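Local coordinates for DUF3845 domain-containing protein (Bacteroides thetaiotaomicron VPI-5482, PDB 3GF6) that is of unknown function, a bacterial lipoprotein with an all-beta fold whose sequence family is grouped with the C1q and TNF-like domains, at residues G18-E23 with R180-F185; D28-R33 with Q67-V72; A113-L118 with E216-S221. All blocks are in the same frame, centred on the assembly; numbering follows the deposited sequence.

Contact 1 (G18-E23 with R180-F185); sequences GGPALE and RSDLSF
The guanidinium of Arg180 turns its edge to the loop 18-23, where the carbonyl oxygens of Gly18 and Gly19 both lie close to its plane. Arg180 NH2 donates to Gly18 O at 2.8 Å in a fairly straight bond (161°), while Arg180 NE bonds Gly19 O at 3.0 Å and leans only weakly on Gly18 O. The Arg180 side chain bends at chi2, bringing CD to 3.3 Å from Gly19 O, and again at chi3, which places NE. Gly19 O is gripped twice, because Ser181 N also donates to it, from the opposite face of the carbonyl plane. With Gly19 N bonding Ser181 O at 2.7 Å, the two backbones make a single antiparallel bridge, pinning the loop between strands 14-16 and 29-35 to the end of strand 171-183. That strand end carries a G1 beta bulge, Asp182 and Leu183 both facing Tyr112. The backbone of Gly18 itself calls for glycine, and a beta carbon on Gly19 would clash with Asp182 OD2 and Ser181 OG as they stand. Ser181 OG, set between the backbone N and the carbonyl carbon (chi1 67°), donates to Pro20 O at 2.6 Å, in the carbonyl plane and on a lone pair.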
ATOM      1  N   GLY A  18     -10.788  -2.909 -13.434  1.00 13.51           N
ATOM      2  CA  GLY A  18     -11.933  -3.599 -12.815  1.00 15.03           C
ATOM      3  C   GLY A  18     -13.223  -3.167 -13.473  1.00 14.98           C
ATOM      4  O   GLY A  18     -13.245  -2.209 -14.248  1.00 15.23           O
ATOM      5  N   GLY A  19     -14.312  -3.852 -13.139  1.00 16.24           N
ATOM      6  CA  GLY A  19     -15.646  -3.368 -13.493  1.00 16.81           C
ATOM      7  C   GLY A  19     -15.971  -2.093 -12.716  1.00 16.02           C
ATOM      8  O   GLY A  19     -15.233  -1.685 -11.818  1.00 12.85           O
ATOM      9  N   PRO A  20     -17.095  -1.461 -13.040  1.00 17.39           N
ATOM     10  CA  PRO A  20     -17.442  -0.197 -12.400  1.00 17.44           C
ATOM     11  C   PRO A  20     -17.815  -0.353 -10.912  1.00 16.26           C
ATOM     12  O   PRO A  20     -18.039  -1.475 -10.431  1.00 18.50           O
ATOM     13  CB  PRO A  20     -18.648   0.286 -13.222  1.00 20.13           C
ATOM     14  CG  PRO A  20     -19.247  -0.956 -13.792  1.00 21.22           C
ATOM     15  CD  PRO A  20     -18.123  -1.926 -13.984  1.00 19.05           C
ATOM     16  N   ALA A  21     -17.886   0.770 -10.206  1.00 17.94           N
ATOM     17  CA  ALA A  21     -18.253   0.789  -8.799  1.00 17.72           C
ATOM     18  C   ALA A  21     -19.472  -0.073  -8.574  1.00 16.88           C
ATOM     19  O   ALA A  21     -20.465   0.070  -9.293  1.00 17.18           O
ATOM     20  CB  ALA A  21     -18.532   2.233  -8.318  1.00 15.08           C
ATOM     21  N   LEU A  22     -19.393  -0.958  -7.576  1.00 15.86           N
ATOM     22  CA  LEU A  22     -20.506  -1.845  -7.210  1.00 17.00           C
ATOM     23  C   LEU A  22     -21.596  -1.109  -6.472  1.00 16.28           C
ATOM     24  O   LEU A  22     -21.338  -0.520  -5.435  1.00 19.91           O
ATOM     25  CB  LEU A  22     -20.035  -2.981  -6.305  1.00 16.75           C
ATOM     26  CG  LEU A  22     -21.096  -3.953  -5.782  1.00 14.59           C
ATOM     27  CD1 LEU A  22     -21.713  -4.805  -6.973  1.00 16.72           C
ATOM     28  CD2 LEU A  22     -20.507  -4.839  -4.692  1.00 20.72           C
ATOM     29  N   GLU A  23     -22.819  -1.190  -6.986  1.00 18.06           N
ATOM     30  CA  GLU A  23     -23.985  -0.690  -6.249  1.00 19.98           C
ATOM     31  C   GLU A  23     -24.469  -1.831  -5.411  1.00 17.72           C
ATOM     32  O   GLU A  23     -25.169  -2.751  -5.894  1.00 17.52           O
ATOM     33  CB  GLU A  23     -25.101  -0.203  -7.185  1.00 22.39           C
ATOM     34  CG  GLU A  23     -24.718   0.969  -8.043  1.00 29.99           C
ATOM     35  CD  GLU A  23     -24.244   2.198  -7.255  1.00 39.28           C
ATOM     36  OE1 GLU A  23     -24.639   2.390  -6.075  1.00 45.63           O
ATOM     37  OE2 GLU A  23     -23.465   2.981  -7.844  1.00 43.64           O
ATOM     38  N   ARG A 180     -14.201  -0.348  -7.431  1.00 15.39           N
ATOM     39  CA  ARG A 180     -14.355  -1.113  -8.661  1.00 13.65           C
ATOM     40  C   ARG A 180     -14.766  -2.531  -8.309  1.00 14.69           C
ATOM     41  O   ARG A 180     -14.799  -2.908  -7.126  1.00 13.56           O
ATOM     42  CB  ARG A 180     -13.082  -1.078  -9.517  1.00 14.73           C
ATOM     43  CG  ARG A 180     -12.575   0.312  -9.877  1.00 13.87           C
ATOM     44  CD  ARG A 180     -13.457   1.002 -10.967  1.00 15.97           C
ATOM     45  NE  ARG A 180     -13.124   0.466 -12.281  1.00 18.03           N
ATOM     46  CZ  ARG A 180     -12.259   0.995 -13.156  1.00 14.68           C
ATOM     47  NH1 ARG A 180     -11.632   2.157 -12.959  1.00 15.38           N
ATOM     48  NH2 ARG A 180     -12.050   0.356 -14.280  1.00 16.19           N
ATOM     49  N   SER A 181     -15.141  -3.284  -9.338  1.00 13.04           N
ATOM     50  CA  SER A 181     -15.779  -4.563  -9.173  1.00 13.60           C
ATOM     51  C   SER A 181     -15.209  -5.630 -10.124  1.00 12.71           C
ATOM     52  O   SER A 181     -14.273  -5.362 -10.855  1.00 13.00           O
ATOM     53  CB  SER A 181     -17.284  -4.365  -9.442  1.00 11.73           C
ATOM     54  OG  SER A 181     -17.512  -4.030 -10.803  1.00 15.37           O
ATOM     55  N   ASP A 182     -15.825  -6.811 -10.104  1.00 13.20           N
ATOM     56  CA  ASP A 182     -15.519  -7.923 -11.006  1.00 13.02           C
ATOM     57  C   ASP A 182     -14.048  -8.363 -10.915  1.00 12.71           C
ATOM     58  O   ASP A 182     -13.430  -8.719 -11.934  1.00 11.98           O
ATOM     59  CB  ASP A 182     -15.830  -7.571 -12.474  1.00 15.15           C
ATOM     60  CG  ASP A 182     -17.266  -7.138 -12.694  1.00 21.67           C
ATOM     61  OD1 ASP A 182     -18.188  -7.597 -11.936  1.00 23.36           O
ATOM     62  OD2 ASP A 182     -17.468  -6.352 -13.664  1.00 24.88           O
ATOM     63  N   LEU A 183     -13.496  -8.346  -9.703  1.00 12.84           N
ATOM     64  CA  LEU A 183     -12.113  -8.727  -9.518  1.00 11.66           C
ATOM     65  C   LEU A 183     -11.994 -10.200  -9.113  1.00 11.33           C
ATOM     66  O   LEU A 183     -12.836 -10.704  -8.367  1.00 12.25           O
ATOM     67  CB  LEU A 183     -11.475  -7.851  -8.469  1.00 14.06           C
ATOM     68  CG  LEU A 183     -11.567  -6.338  -8.675  1.00 14.99           C
ATOM     69  CD1 LEU A 183     -10.962  -5.632  -7.436  1.00 12.79           C
ATOM     70  CD2 LEU A 183     -10.869  -5.936 -10.002  1.00 13.11           C
ATOM     71  N   SER A 184     -10.950 -10.856  -9.631  1.00  9.52           N
ATOM     72  CA  SER A 184     -10.615 -12.249  -9.299  1.00 10.70           C
ATOM     73  C   SER A 184      -9.226 -12.285  -8.667  1.00 13.25           C
ATOM     74  O   SER A 184      -8.286 -11.648  -9.145  1.00 11.48           O
ATOM     75  CB  SER A 184     -10.626 -13.151 -10.541  1.00 12.54           C
ATOM     76  OG  SER A 184     -11.918 -13.238 -11.123  1.00 13.99           O
ATOM     77  N   PHE A 185      -9.090 -13.019  -7.575  1.00 12.80           N
ATOM     78  CA  PHE A 185      -7.780 -13.249  -6.983  1.00 11.19           C
ATOM     79  C   PHE A 185      -7.728 -14.423  -6.039  1.00 12.78           C
ATOM     80  O   PHE A 185      -8.744 -14.759  -5.405  1.00 12.74           O
ATOM     81  CB  PHE A 185      -7.284 -12.014  -6.233  1.00 11.96           C
ATOM     82  CG  PHE A 185      -8.227 -11.531  -5.139  1.00 13.38           C
ATOM     83  CD1 PHE A 185      -8.212 -12.112  -3.859  1.00 11.47           C
ATOM     84  CD2 PHE A 185      -9.092 -10.469  -5.380  1.00 14.92           C
ATOM     85  CE1 PHE A 185      -9.062 -11.660  -2.881  1.00 11.89           C
ATOM     86  CE2 PHE A 185      -9.941 -10.024  -4.390  1.00 15.03           C
ATOM     87  CZ  PHE A 185      -9.918 -10.610  -3.139  1.00 11.65           C
TER
HETATM   88  O   HOH W   1     -16.966  -1.290  -5.891  1.00 14.30           O

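Contact 2 (D28-R33 with Q67-V72); sequences DVLVAR and QKDQNV
An Asx turn on a type I beta turn, Asp69 to Val72, packs against the edge of strand 29-35 through Arg33, Asp69 and Val72. Asp69 N donates to Arg33 O at 3.1 Å, continuing the antiparallel pairing of strand 67-68 with strand 29-35. Next to this bond the side chains of Arg33 and Asp69 cross obliquely, CB to CB at 3.7 Å. The Arg33 chain is extended from CG to NE, and its NH1 forms a salt bridge with Asp69 OD2 at 2.8 Å, meeting the oxygen on its anti side. The two charged planes stand 73° apart. The other carboxylate oxygen, Asp69 OD1, takes the backbone N of Asn71 at 2.9 Å, so both oxygens hold the carboxylate against rotation. Val72 wedges in beside them: its CB lies 3.7 Å from Val31 O, and its CG1 is 4.0 Å from Leu30 CD2. Lys68 NZ ties the turn to its own strand, bonding Val72 O at 2.8 Å, and forms a salt bridge with Asp74. Along its other edge, strand 29-35 pairs with 203-219, Val31 and Ala32 facing Leu217 in a classic beta bulge. An Asx turn within a type I turn thus follows the short antiparallel edge strand 67-68.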
ATOM      1  N   ASP A  28     -25.134  -9.108  -2.308  1.00 18.62           N
ATOM      2  CA  ASP A  28     -23.683  -8.961  -2.181  1.00 16.54           C
ATOM      3  C   ASP A  28     -23.341  -9.204  -0.720  1.00 18.28           C
ATOM      4  O   ASP A  28     -24.206  -9.072   0.140  1.00 18.24           O
ATOM      5  CB  ASP A  28     -23.255  -7.588  -2.691  1.00 16.85           C
ATOM      6  CG  ASP A  28     -23.624  -7.388  -4.157  1.00 20.44           C
ATOM      7  OD1 ASP A  28     -23.361  -8.313  -4.949  1.00 17.36           O
ATOM      8  OD2 ASP A  28     -24.224  -6.361  -4.507  1.00 20.80           O
ATOM      9  N   VAL A  29     -22.110  -9.620  -0.435  1.00 14.91           N
ATOM     10  CA  VAL A  29     -21.713  -9.937   0.941  1.00 16.05           C
ATOM     11  C   VAL A  29     -20.431  -9.197   1.277  1.00 15.00           C
ATOM     12  O   VAL A  29     -19.414  -9.313   0.550  1.00 16.71           O
ATOM     13  CB  VAL A  29     -21.514 -11.463   1.138  1.00 16.84           C
ATOM     14  CG1 VAL A  29     -21.009 -11.790   2.566  1.00 19.10           C
ATOM     15  CG2 VAL A  29     -22.818 -12.186   0.824  1.00 21.72           C
ATOM     16  N   LEU A  30     -20.468  -8.429   2.363  1.00 15.66           N
ATOM     17  CA  LEU A  30     -19.272  -7.789   2.884  1.00 15.08           C
ATOM     18  C   LEU A  30     -18.444  -8.841   3.580  1.00 17.87           C
ATOM     19  O   LEU A  30     -18.910  -9.435   4.542  1.00 16.05           O
ATOM     20  CB  LEU A  30     -19.604  -6.667   3.889  1.00 15.86           C
ATOM     21  CG  LEU A  30     -18.420  -5.892   4.502  1.00 16.58           C
ATOM     22  CD1 LEU A  30     -17.812  -4.932   3.518  1.00 14.33           C
ATOM     23  CD2 LEU A  30     -18.862  -5.125   5.785  1.00 19.32           C
ATOM     24  N   VAL A  31     -17.226  -9.092   3.096  1.00 13.22           N
ATOM     25  CA  VAL A  31     -16.393 -10.148   3.682  1.00 12.40           C
ATOM     26  C   VAL A  31     -15.222  -9.592   4.464  1.00 12.74           C
ATOM     27  O   VAL A  31     -14.627 -10.291   5.263  1.00 13.42           O
ATOM     28  CB  VAL A  31     -15.933 -11.201   2.646  1.00 13.51           C
ATOM     29  CG1 VAL A  31     -17.183 -12.046   2.172  1.00 13.93           C
ATOM     30  CG2 VAL A  31     -15.162 -10.615   1.468  1.00 12.89           C
ATOM     31  N   ALA A  32     -14.895  -8.340   4.239  1.00 12.91           N
ATOM     32  CA  ALA A  32     -13.873  -7.669   5.055  1.00 13.31           C
ATOM     33  C   ALA A  32     -14.135  -6.152   5.020  1.00 14.00           C
ATOM     34  O   ALA A  32     -14.563  -5.572   3.984  1.00 12.83           O
ATOM     35  CB  ALA A  32     -12.426  -8.004   4.590  1.00 11.56           C
ATOM     36  N   ARG A  33     -13.916  -5.546   6.171  1.00 11.98           N
ATOM     37  CA  ARG A  33     -14.019  -4.102   6.351  1.00 12.51           C
ATOM     38  C   ARG A  33     -13.180  -3.685   7.535  1.00 14.01           C
ATOM     39  O   ARG A  33     -13.279  -4.264   8.639  1.00 14.05           O
ATOM     40  CB  ARG A  33     -15.477  -3.669   6.555  1.00 12.93           C
ATOM     41  CG  ARG A  33     -15.651  -2.201   7.036  1.00 12.89           C
ATOM     42  CD  ARG A  33     -17.103  -1.733   6.951  1.00 15.82           C
ATOM     43  NE  ARG A  33     -17.186  -0.364   7.442  1.00 15.18           N
ATOM     44  CZ  ARG A  33     -17.678   0.013   8.616  1.00 18.13           C
ATOM     45  NH1 ARG A  33     -18.198  -0.869   9.463  1.00 14.07           N
ATOM     46  NH2 ARG A  33     -17.660   1.299   8.938  1.00 18.30           N
ATOM     47  N   GLN A  67      -9.737  -0.391  13.307  1.00 11.18           N
ATOM     48  CA  GLN A  67     -11.033  -1.021  13.647  1.00 12.82           C
ATOM     49  C   GLN A  67     -11.440  -2.026  12.612  1.00 13.40           C
ATOM     50  O   GLN A  67     -11.289  -1.791  11.395  1.00 13.48           O
ATOM     51  CB  GLN A  67     -12.163   0.029  13.746  1.00 14.27           C
ATOM     52  CG  GLN A  67     -11.870   1.230  14.640  1.00 12.67           C
ATOM     53  CD  GLN A  67     -11.424   0.867  16.010  1.00 14.25           C
ATOM     54  OE1 GLN A  67     -10.458   1.449  16.538  1.00 19.13           O
ATOM     55  NE2 GLN A  67     -12.111  -0.082  16.613  1.00  8.41           N
ATOM     56  N   LYS A  68     -12.027  -3.141  13.081  1.00 11.78           N
ATOM     57  CA  LYS A  68     -12.611  -4.167  12.211  1.00 11.42           C
ATOM     58  C   LYS A  68     -14.102  -4.044  12.383  1.00 11.92           C
ATOM     59  O   LYS A  68     -14.592  -3.902  13.510  1.00 12.12           O
ATOM     60  CB  LYS A  68     -12.206  -5.581  12.641  1.00 12.50           C
ATOM     61  CG  LYS A  68     -12.599  -6.674  11.666  1.00 14.65           C
ATOM     62  CD  LYS A  68     -12.409  -8.062  12.214  1.00 15.74           C
ATOM     63  CE  LYS A  68     -13.413  -8.424  13.344  1.00 12.12           C
ATOM     64  NZ  LYS A  68     -13.513  -9.915  13.553  1.00 12.92           N
ATOM     65  N   ASP A  69     -14.826  -4.135  11.280  1.00 11.44           N
ATOM     66  CA  ASP A  69     -16.269  -4.331  11.358  1.00 11.41           C
ATOM     67  C   ASP A  69     -16.502  -5.643  12.128  1.00 11.88           C
ATOM     68  O   ASP A  69     -15.978  -6.680  11.774  1.00 11.67           O
ATOM     69  CB  ASP A  69     -16.870  -4.364   9.954  1.00 12.25           C
ATOM     70  CG  ASP A  69     -18.389  -4.459   9.937  1.00 14.42           C
ATOM     71  OD1 ASP A  69     -18.918  -5.489  10.354  1.00 15.68           O
ATOM     72  OD2 ASP A  69     -19.071  -3.507   9.438  1.00 13.88           O
ATOM     73  N   GLN A  70     -17.314  -5.578  13.184  1.00 11.42           N
ATOM     74  CA  GLN A  70     -17.470  -6.726  14.067  1.00 15.46           C
ATOM     75  C   GLN A  70     -18.245  -7.883  13.445  1.00 15.16           C
ATOM     76  O   GLN A  70     -18.326  -8.973  14.039  1.00 19.55           O
ATOM     77  CB  GLN A  70     -18.064  -6.301  15.403  1.00 16.02           C
ATOM     78  CG  GLN A  70     -17.136  -5.371  16.191  1.00 15.97           C
ATOM     79  CD  GLN A  70     -15.811  -6.015  16.470  1.00 24.32           C
ATOM     80  OE1 GLN A  70     -14.759  -5.639  15.905  1.00 22.30           O
ATOM     81  NE2 GLN A  70     -15.847  -7.052  17.297  1.00 22.43           N
ATOM     82  N   ASN A  71     -18.795  -7.690  12.262  1.00 14.65           N
ATOM     83  CA  ASN A  71     -19.531  -8.766  11.603  1.00 13.65           C
ATOM     84  C   ASN A  71     -18.731  -9.556  10.538  1.00 16.03           C
ATOM     85  O   ASN A  71     -19.299 -10.417   9.817  1.00 18.34           O
ATOM     86  CB  ASN A  71     -20.765  -8.185  10.960  1.00 16.86           C
ATOM     87  CG  ASN A  71     -21.547  -7.310  11.918  1.00 17.44           C
ATOM     88  OD1 ASN A  71     -21.988  -7.767  12.970  1.00 20.81           O
ATOM     89  ND2 ASN A  71     -21.668  -6.041  11.591  1.00 17.89           N
ATOM     90  N   VAL A  72     -17.445  -9.250  10.398  1.00 12.49           N
ATOM     91  CA  VAL A  72     -16.583  -9.950   9.454  1.00 11.58           C
ATOM     92  C   VAL A  72     -15.459 -10.691  10.185  1.00 12.91           C
ATOM     93  O   VAL A  72     -15.092 -10.348  11.319  1.00 10.69           O
ATOM     94  CB  VAL A  72     -15.952  -8.995   8.423  1.00 11.44           C
ATOM     95  CG1 VAL A  72     -17.048  -8.156   7.686  1.00 12.36           C
ATOM     96  CG2 VAL A  72     -14.886  -8.097   9.073  1.00 11.99           C
TER
HETATM   97  O   HOH W   2     -20.546  -9.156   6.849  1.00 32.62           O

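Contact 3 (A113-L118 with E216-S221); sequences AVKLRL and ELYEQS. With EDO (1,2-ethanediol), chain G; EDO (1,2-ethanediol), chain C.
Glu216 N donates to Lys115 O at 2.8 Å. Glu216 OE1 accepts a hydrogen bond from Tyr218 OH at 2.8 Å, the hydroxyl coming from above the carboxylate plane, and the aliphatic chain of Lys115 lies against both residues. Lys115 CD sits 3.8 Å from Glu216 OE1 and 3.9 Å from Tyr218 CE1, crossing each side chain at a slant. The lysine runs on past them: its NZ forms a salt bridge with Asp179 and a hydrogen bond with Leu22 O, and stays 6.2 Å from Glu216 OE1. An alanine at Glu216 would probably leave the Tyr218 hydroxyl without its acceptor and bare one flank of the Lys115 methylenes. The strands that carry these side chains, 112-123 and 203-219, run antiparallel, their local axes at 163°. Ala113 with Tyr218 and Lys115 with Glu216 are hydrogen-bonded pairs; Tyr218 N to Ala113 O, at 2.8 Å, is almost straight (176°). The non-hydrogen-bonded pair between them, Val114 with Leu217, turns to the other face, where Val114 CG2 meets Leu217 CD1 at 3.6 Å. Leu217 CD1, placed by chi2 (61°), also lies 3.5 Å from Ala113 O. Of two ethanediol molecules, probably from the crystallisation liquor, one bonds to Leu116 O and the other to Arg117 NH1. The chemistry is divided between the faces: Val114 and Leu217 give one a buried apolar pair, while the partly exposed Lys115, Glu216 and Tyr218 give the other a polar surface where the lysine's charge is probably balanced by Asp179 and the glutamate is held by a tyrosine.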
ATOM      1  N   ALA A 113     -15.499  -7.030  -5.226  1.00 11.27           N
ATOM      2  CA  ALA A 113     -15.499  -5.583  -5.406  1.00 13.42           C
ATOM      3  C   ALA A 113     -14.823  -4.973  -4.202  1.00 12.37           C
ATOM      4  O   ALA A 113     -14.977  -5.473  -3.084  1.00 13.55           O
ATOM      5  CB  ALA A 113     -16.942  -5.044  -5.546  1.00 14.29           C
ATOM      6  N   VAL A 114     -14.071  -3.896  -4.424  1.00 13.67           N
ATOM      7  CA  VAL A 114     -13.328  -3.208  -3.383  1.00 12.30           C
ATOM      8  C   VAL A 114     -13.740  -1.740  -3.350  1.00 12.89           C
ATOM      9  O   VAL A 114     -13.855  -1.092  -4.389  1.00 13.59           O
ATOM     10  CB  VAL A 114     -11.766  -3.319  -3.615  1.00 13.33           C
ATOM     11  CG1 VAL A 114     -10.968  -2.402  -2.691  1.00 14.28           C
ATOM     12  CG2 VAL A 114     -11.302  -4.771  -3.410  1.00 12.87           C
ATOM     13  N   LYS A 115     -13.912  -1.216  -2.138  1.00 12.09           N
ATOM     14  CA  LYS A 115     -14.098   0.217  -1.914  1.00 11.68           C
ATOM     15  C   LYS A 115     -13.107   0.606  -0.857  1.00 11.39           C
ATOM     16  O   LYS A 115     -13.064  -0.031   0.225  1.00 12.92           O
ATOM     17  CB  LYS A 115     -15.518   0.517  -1.402  1.00 11.32           C
ATOM     18  CG  LYS A 115     -16.633   0.021  -2.381  1.00 12.92           C
ATOM     19  CD  LYS A 115     -18.018   0.305  -1.858  1.00 12.37           C
ATOM     20  CE  LYS A 115     -19.101  -0.066  -2.868  1.00 17.66           C
ATOM     21  NZ  LYS A 115     -19.143   0.860  -4.012  1.00 12.66           N
ATOM     22  N   LEU A 116     -12.271   1.587  -1.177  1.00 11.83           N
ATOM     23  CA  LEU A 116     -11.283   2.025  -0.217  1.00 10.48           C
ATOM     24  C   LEU A 116     -11.016   3.501  -0.297  1.00 11.96           C
ATOM     25  O   LEU A 116     -11.278   4.150  -1.320  1.00 12.07           O
ATOM     26  CB  LEU A 116      -9.976   1.220  -0.349  1.00 12.36           C
ATOM     27  CG  LEU A 116      -9.104   1.365  -1.608  1.00 11.06           C
ATOM     28  CD1 LEU A 116      -8.254   2.654  -1.572  1.00 11.52           C
ATOM     29  CD2 LEU A 116      -8.200   0.142  -1.775  1.00 11.57           C
ATOM     30  N   ARG A 117     -10.524   4.045   0.807  1.00 11.56           N
ATOM     31  CA  ARG A 117      -9.952   5.396   0.829  1.00 12.47           C
ATOM     32  C   ARG A 117      -8.644   5.305   1.600  1.00 14.35           C
ATOM     33  O   ARG A 117      -8.598   4.675   2.638  1.00 12.51           O
ATOM     34  CB  ARG A 117     -10.893   6.415   1.474  1.00 13.79           C
ATOM     35  CG  ARG A 117     -10.356   7.849   1.468  1.00 11.14           C
ATOM     36  CD  ARG A 117     -11.492   8.802   1.892  1.00 10.97           C
ATOM     37  NE  ARG A 117     -11.067  10.192   1.930  1.00 11.82           N
ATOM     38  CZ  ARG A 117     -11.803  11.162   2.455  1.00 16.31           C
ATOM     39  NH1 ARG A 117     -12.992  10.877   2.983  1.00 12.94           N
ATOM     40  NH2 ARG A 117     -11.348  12.406   2.468  1.00 14.78           N
ATOM     41  N   LEU A 118      -7.577   5.896   1.057  1.00 12.75           N
ATOM     42  CA  LEU A 118      -6.286   5.980   1.716  1.00 11.75           C
ATOM     43  C   LEU A 118      -5.926   7.444   1.792  1.00 11.78           C
ATOM     44  O   LEU A 118      -5.708   8.100   0.735  1.00 11.45           O
ATOM     45  CB  LEU A 118      -5.211   5.195   0.933  1.00 11.24           C
ATOM     46  CG  LEU A 118      -3.786   5.355   1.467  1.00 13.86           C
ATOM     47  CD1 LEU A 118      -3.744   4.732   2.843  1.00 15.04           C
ATOM     48  CD2 LEU A 118      -2.718   4.691   0.538  1.00 12.34           C
ATOM     49  N   GLU A 216     -12.908  -1.869   2.278  1.00 11.36           N
ATOM     50  CA  GLU A 216     -14.043  -2.795   2.220  1.00 10.90           C
ATOM     51  C   GLU A 216     -13.881  -3.750   1.064  1.00 12.33           C
ATOM     52  O   GLU A 216     -13.462  -3.336  -0.018  1.00 12.63           O
ATOM     53  CB  GLU A 216     -15.375  -2.077   2.022  1.00 10.92           C
ATOM     54  CG  GLU A 216     -15.702  -1.148   3.142  1.00 16.34           C
ATOM     55  CD  GLU A 216     -16.982  -0.353   2.937  1.00 18.94           C
ATOM     56  OE1 GLU A 216     -17.595  -0.404   1.862  1.00 22.95           O
ATOM     57  OE2 GLU A 216     -17.377   0.328   3.893  1.00 22.76           O
ATOM     58  N   LEU A 217     -14.257  -5.003   1.297  1.00 13.00           N
ATOM     59  CA  LEU A 217     -14.219  -6.058   0.294  1.00 10.24           C
ATOM     60  C   LEU A 217     -15.570  -6.806   0.274  1.00 13.28           C
ATOM     61  O   LEU A 217     -16.033  -7.296   1.311  1.00 14.15           O
ATOM     62  CB  LEU A 217     -13.101  -7.055   0.586  1.00 12.26           C
ATOM     63  CG  LEU A 217     -12.915  -8.211  -0.406  1.00 12.79           C
ATOM     64  CD1 LEU A 217     -12.570  -7.725  -1.834  1.00 12.30           C
ATOM     65  CD2 LEU A 217     -11.807  -9.159   0.118  1.00 13.10           C
ATOM     66  N   TYR A 218     -16.165  -6.871  -0.906  1.00 11.53           N
ATOM     67  CA  TYR A 218     -17.416  -7.557  -1.147  1.00 12.93           C
ATOM     68  C   TYR A 218     -17.208  -8.770  -2.040  1.00 14.94           C
ATOM     69  O   TYR A 218     -16.430  -8.713  -2.995  1.00 16.38           O
ATOM     70  CB  TYR A 218     -18.419  -6.610  -1.837  1.00 12.59           C
ATOM     71  CG  TYR A 218     -18.769  -5.421  -0.989  1.00 11.47           C
ATOM     72  CD1 TYR A 218     -17.971  -4.272  -0.989  1.00 15.85           C
ATOM     73  CD2 TYR A 218     -19.872  -5.466  -0.123  1.00 19.60           C
ATOM     74  CE1 TYR A 218     -18.282  -3.181  -0.164  1.00 21.61           C
ATOM     75  CE2 TYR A 218     -20.183  -4.385   0.690  1.00 21.87           C
ATOM     76  CZ  TYR A 218     -19.382  -3.256   0.665  1.00 18.93           C
ATOM     77  OH  TYR A 218     -19.696  -2.192   1.457  1.00 24.76           O
ATOM     78  N   GLU A 219     -17.930  -9.852  -1.739  1.00 14.48           N
ATOM     79  CA  GLU A 219     -18.176 -10.911  -2.689  1.00 14.67           C
ATOM     80  C   GLU A 219     -19.446 -10.511  -3.457  1.00 14.08           C
ATOM     81  O   GLU A 219     -20.458 -10.215  -2.843  1.00 13.78           O
ATOM     82  CB  GLU A 219     -18.411 -12.246  -2.007  1.00 17.18           C
ATOM     83  CG  GLU A 219     -17.223 -12.897  -1.397  1.00 17.22           C
ATOM     84  CD  GLU A 219     -17.541 -14.272  -0.795  1.00 26.32           C
ATOM     85  OE1 GLU A 219     -18.671 -14.782  -0.980  1.00 28.56           O
ATOM     86  OE2 GLU A 219     -16.670 -14.815  -0.079  1.00 22.33           O
ATOM     87  N   GLN A 220     -19.374 -10.447  -4.782  1.00 14.07           N
ATOM     88  CA  GLN A 220     -20.531 -10.063  -5.602  1.00 17.46           C
ATOM     89  C   GLN A 220     -21.514 -11.206  -5.814  1.00 21.26           C
ATOM     90  O   GLN A 220     -21.100 -12.325  -6.086  1.00 22.57           O
ATOM     91  CB  GLN A 220     -20.069  -9.558  -6.974  1.00 16.00           C
ATOM     92  CG  GLN A 220     -19.226  -8.338  -6.887  1.00 24.68           C
ATOM     93  CD  GLN A 220     -18.634  -7.883  -8.218  1.00 23.81           C
ATOM     94  OE1 GLN A 220     -17.527  -7.382  -8.235  1.00 22.99           O
ATOM     95  NE2 GLN A 220     -19.391  -7.994  -9.307  1.00 26.66           N
ATOM     96  N   SER A 221     -22.813 -10.909  -5.729  1.00 23.09           N
ATOM     97  CA  SER A 221     -23.857 -11.838  -6.183  1.00 27.98           C
ATOM     98  C   SER A 221     -23.644 -12.210  -7.672  1.00 31.66           C
ATOM     99  O   SER A 221     -23.370 -11.333  -8.496  1.00 32.23           O
ATOM    100  CB  SER A 221     -25.241 -11.207  -5.998  1.00 26.43           C
TER
HETATM  101  C1  EDO G   7     -14.306   4.381  -2.442  1.00 32.33           C
HETATM  102  O1  EDO G   7     -13.867   5.353  -1.486  1.00 40.47           O
HETATM  103  C2  EDO G   7     -15.446   5.019  -3.240  1.00 35.48           C
HETATM  104  O2  EDO G   7     -16.692   4.445  -2.847  1.00 46.87           O
HETATM  105  C1  EDO C   2     -15.573   9.205   2.160  1.00 21.35           C
HETATM  106  O1  EDO C   2     -14.795   8.393   3.001  1.00 26.06           O
HETATM  107  C2  EDO C   2     -16.871   8.492   1.985  1.00 40.33           C
HETATM  108  O2  EDO C   2     -17.534   8.783   3.190  1.00 38.91           O

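All three contacts reach the same antiparallel sheet, with contact 3 joining its central strands and the other two on either flank. The centres of contacts 1 and 3 are about 8 Å apart, and Gln220 OE1 links them, lying 2.6 Å from Asp182 N; Lys115 NZ, 3.0 Å from Leu22 O, makes a second tie. Contacts 2 and 3, about 10 Å apart between centres, share the pairing of strands 29-35 and 203-219, in which Ala32 O lies 2.8 Å from Leu217 N. Asp28 OD1 is also 2.8 Å from Ser221 N. Contacts 1 and 2, about 17 Å apart between centres, meet only by packing, Leu22 CD1 against Asp28 OD2 at 3.8 Å.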